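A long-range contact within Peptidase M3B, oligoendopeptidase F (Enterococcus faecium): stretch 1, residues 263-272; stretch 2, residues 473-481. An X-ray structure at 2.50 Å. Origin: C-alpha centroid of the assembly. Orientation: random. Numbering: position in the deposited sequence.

Stretch 1, residues 263-272: LHRYMELRKR
Stretch 2 (473-481) AKYYGPAVE

The end of a helix leaves carbonyl groups without their usual amide partners, and a side chain from a neighbouring helix can supply one. In this oligoendopeptidase F, residues 263-272 are helical throughout, whereas residues 473-476 end a helix that Gly 477 leaves with phi/psi of 78/-177°. A type I turn from Gly 477 to Val 480 follows, closed by a weak bond from Val 480 N to Gly 477 O (3.4 Å). In register, His 264 CA lies 5.1 Å from Gly 477 CA, and Glu 268 CA lies 5.5 Å from Ala 479 CA.

Ala 479 and His 264 cover the most surface. His 264, with chi1 m (-66°) and chi2 174°, starts sideways but brings its ring to the helix end, where His 264 NE2 donates a hydrogen bond to Lys 474 O (3.0 Å, 158°). Gly 477 CA lies over the ring face, 3.5 Å from the His 264 ring centroid. An ideal CB on Gly 477 would point toward the first helix and come within 2.4 Å of His 264 CD2, a clash; the positive phi also favours glycine.

Ala 479 CB points toward the first helix, packing 4.1 Å from Met 267 CB and 3.4 Å from Glu 268 CD. One water accepts from Ala 479 N (2.9 Å) and donates to Tyr 476 O (2.7 Å) and, weakly, to His 264 O (3.3 Å). Another accepts from Lys 271 NZ (2.8 Å), all t, and donates to Ala 479 O (2.7 Å).

Selenomethionine Met 267 (m, m, p) extends the apolar packing: Met 267 SE meets the Tyr 476 ring edge, 3.9 Å from Tyr 476 CD1, and Met 267 CG lies 3.9 Å from Val 480 CG2. Leu 263 CD1 covers one face of the Tyr 476 ring, 4.1 Å from Tyr 476 CD1.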

# COMPACT_ATOMS: atom_id res chain seq x y z
N LEU A 263 -5.57 -2.78 -37.12
CA LEU A 263 -4.29 -2.96 -36.42
C LEU A 263 -3.60 -4.25 -36.89
O LEU A 263 -2.40 -4.26 -37.16
CB LEU A 263 -4.49 -3.06 -34.91
CG LEU A 263 -3.48 -2.47 -33.90
CD1 LEU A 263 -3.45 -3.25 -32.59
CD2 LEU A 263 -2.09 -2.33 -34.44
N HIS A 264 -4.37 -5.34 -36.95
CA HIS A 264 -3.85 -6.62 -37.38
C HIS A 264 -3.14 -6.45 -38.71
O HIS A 264 -1.99 -6.88 -38.88
CB HIS A 264 -4.96 -7.68 -37.50
CG HIS A 264 -5.59 -8.04 -36.20
ND1 HIS A 264 -6.68 -8.87 -36.10
CD2 HIS A 264 -5.30 -7.65 -34.93
CE1 HIS A 264 -7.03 -9.00 -34.83
NE2 HIS A 264 -6.20 -8.27 -34.10
N ARG A 265 -3.82 -5.79 -39.64
CA ARG A 265 -3.27 -5.49 -40.96
C ARG A 265 -2.00 -4.64 -40.90
O ARG A 265 -1.05 -4.89 -41.64
CB ARG A 265 -4.30 -4.75 -41.80
CG ARG A 265 -5.01 -5.58 -42.82
CD ARG A 265 -4.90 -4.88 -44.17
NE ARG A 265 -5.98 -3.94 -44.41
CZ ARG A 265 -5.98 -3.08 -45.42
NH1 ARG A 265 -4.96 -3.04 -46.25
NH2 ARG A 265 -7.00 -2.26 -45.58
N TYR A 266 -2.00 -3.62 -40.05
CA TYR A 266 -0.84 -2.74 -39.91
C TYR A 266 0.36 -3.54 -39.39
O TYR A 266 1.50 -3.31 -39.79
CB TYR A 266 -1.16 -1.57 -38.98
CG TYR A 266 -0.07 -0.54 -38.86
CD1 TYR A 266 0.69 -0.18 -39.96
CD2 TYR A 266 0.19 0.09 -37.65
CE1 TYR A 266 1.68 0.76 -39.86
CE2 TYR A 266 1.19 1.04 -37.54
CZ TYR A 266 1.93 1.37 -38.66
OH TYR A 266 2.92 2.33 -38.58
N MSE A 267 0.09 -4.51 -38.53
CA MSE A 267 1.13 -5.39 -38.01
C MSE A 267 1.69 -6.34 -39.09
O MSE A 267 2.90 -6.54 -39.17
CB MSE A 267 0.63 -6.16 -36.78
CG MSE A 267 0.30 -5.24 -35.60
SE MSE A 267 1.82 -4.19 -34.89
CE MSE A 267 1.69 -2.57 -35.97
N GLU A 268 0.83 -6.88 -39.96
CA GLU A 268 1.31 -7.63 -41.11
C GLU A 268 2.27 -6.78 -41.94
O GLU A 268 3.32 -7.26 -42.39
CB GLU A 268 0.16 -8.13 -42.01
CG GLU A 268 -0.86 -9.02 -41.29
CD GLU A 268 -0.40 -10.48 -41.06
OE1 GLU A 268 0.73 -10.87 -41.47
OE2 GLU A 268 -1.19 -11.24 -40.45
N LEU A 269 1.91 -5.51 -42.13
CA LEU A 269 2.73 -4.64 -42.97
C LEU A 269 4.09 -4.42 -42.31
O LEU A 269 5.13 -4.54 -42.96
CB LEU A 269 2.04 -3.30 -43.22
CG LEU A 269 2.86 -2.27 -43.97
CD1 LEU A 269 3.28 -2.82 -45.31
CD2 LEU A 269 2.03 -1.01 -44.12
N ARG A 270 4.08 -4.13 -41.02
CA ARG A 270 5.34 -4.01 -40.30
C ARG A 270 6.20 -5.30 -40.38
O ARG A 270 7.43 -5.23 -40.50
CB ARG A 270 5.09 -3.56 -38.87
CG ARG A 270 6.26 -3.73 -37.92
CD ARG A 270 5.95 -3.08 -36.57
NE ARG A 270 5.99 -1.62 -36.65
CZ ARG A 270 7.08 -0.89 -36.41
NH1 ARG A 270 7.02 0.42 -36.51
NH2 ARG A 270 8.22 -1.48 -36.07
N LYS A 271 5.57 -6.47 -40.34
CA LYS A 271 6.31 -7.73 -40.45
C LYS A 271 6.98 -7.81 -41.81
O LYS A 271 8.16 -8.12 -41.91
CB LYS A 271 5.39 -8.93 -40.24
CG LYS A 271 6.05 -10.28 -40.44
CD LYS A 271 5.22 -11.36 -39.76
CE LYS A 271 5.63 -12.77 -40.17
NZ LYS A 271 4.82 -13.77 -39.42
N ARG A 272 6.22 -7.51 -42.85
CA ARG A 272 6.76 -7.46 -44.20
C ARG A 272 7.92 -6.47 -44.33
O ARG A 272 8.95 -6.80 -44.92
CB ARG A 272 5.68 -7.12 -45.22
CG ARG A 272 4.84 -8.33 -45.66
CD ARG A 272 4.01 -8.02 -46.92
NE ARG A 272 3.03 -6.95 -46.67
CZ ARG A 272 1.82 -7.14 -46.16
NH1 ARG A 272 1.41 -8.37 -45.83
NH2 ARG A 272 1.01 -6.11 -45.96
N ALA A 473 -3.16 -10.21 -27.29
CA ALA A 473 -3.22 -11.05 -28.49
C ALA A 473 -4.43 -10.68 -29.32
O ALA A 473 -4.37 -10.69 -30.55
CB ALA A 473 -3.25 -12.55 -28.11
N LYS A 474 -5.54 -10.37 -28.64
CA LYS A 474 -6.76 -9.91 -29.30
C LYS A 474 -6.49 -8.62 -30.07
O LYS A 474 -6.92 -8.45 -31.21
CB LYS A 474 -7.87 -9.66 -28.26
CG LYS A 474 -9.23 -9.24 -28.85
CD LYS A 474 -10.34 -9.05 -27.78
CE LYS A 474 -10.27 -7.63 -27.17
NZ LYS A 474 -11.45 -7.26 -26.32
N TYR A 475 -5.76 -7.70 -29.44
CA TYR A 475 -5.43 -6.44 -30.07
C TYR A 475 -4.43 -6.60 -31.21
O TYR A 475 -4.65 -6.12 -32.31
CB TYR A 475 -4.93 -5.44 -29.04
CG TYR A 475 -6.03 -4.62 -28.45
CD1 TYR A 475 -6.96 -5.19 -27.61
CD2 TYR A 475 -6.17 -3.26 -28.75
CE1 TYR A 475 -8.00 -4.46 -27.07
CE2 TYR A 475 -7.19 -2.51 -28.22
CZ TYR A 475 -8.11 -3.12 -27.37
OH TYR A 475 -9.15 -2.42 -26.83
N TYR A 476 -3.34 -7.30 -30.99
CA TYR A 476 -2.32 -7.34 -32.02
C TYR A 476 -2.55 -8.34 -33.13
O TYR A 476 -2.04 -8.16 -34.24
CB TYR A 476 -0.94 -7.47 -31.40
CG TYR A 476 -0.51 -6.17 -30.77
CD1 TYR A 476 0.03 -5.13 -31.54
CD2 TYR A 476 -0.70 -5.94 -29.42
CE1 TYR A 476 0.41 -3.93 -30.95
CE2 TYR A 476 -0.33 -4.74 -28.83
CZ TYR A 476 0.23 -3.76 -29.60
OH TYR A 476 0.59 -2.58 -29.00
N GLY A 477 -3.31 -9.40 -32.85
CA GLY A 477 -3.62 -10.38 -33.87
C GLY A 477 -2.50 -11.37 -34.14
O GLY A 477 -1.46 -11.32 -33.50
N PRO A 478 -2.71 -12.27 -35.12
CA PRO A 478 -1.79 -13.38 -35.37
C PRO A 478 -0.45 -13.00 -36.01
O PRO A 478 0.44 -13.84 -36.10
CB PRO A 478 -2.58 -14.28 -36.34
CG PRO A 478 -3.49 -13.32 -37.07
CD PRO A 478 -3.84 -12.25 -36.06
N ALA A 479 -0.31 -11.76 -36.46
CA ALA A 479 0.96 -11.33 -37.07
C ALA A 479 2.05 -11.10 -36.02
O ALA A 479 3.24 -11.15 -36.33
CB ALA A 479 0.75 -10.10 -37.89
N VAL A 480 1.63 -10.85 -34.78
CA VAL A 480 2.55 -10.61 -33.68
C VAL A 480 2.64 -11.86 -32.80
O VAL A 480 1.62 -12.36 -32.33
CB VAL A 480 2.09 -9.39 -32.85
CG1 VAL A 480 2.97 -9.18 -31.61
CG2 VAL A 480 2.08 -8.14 -33.72
N GLU A 481 3.84 -12.37 -32.58
CA GLU A 481 4.02 -13.55 -31.72
C GLU A 481 3.60 -13.24 -30.29
O GLU A 481 3.81 -12.13 -29.80
CB GLU A 481 5.47 -14.03 -31.73
CG GLU A 481 5.91 -14.63 -33.05
CD GLU A 481 4.94 -15.67 -33.56
OE1 GLU A 481 4.36 -15.45 -34.65
OE2 GLU A 481 4.75 -16.70 -32.87
O HOH W 1 -1.91 -9.33 -36.66
O HOH W 2 4.81 -13.37 -36.65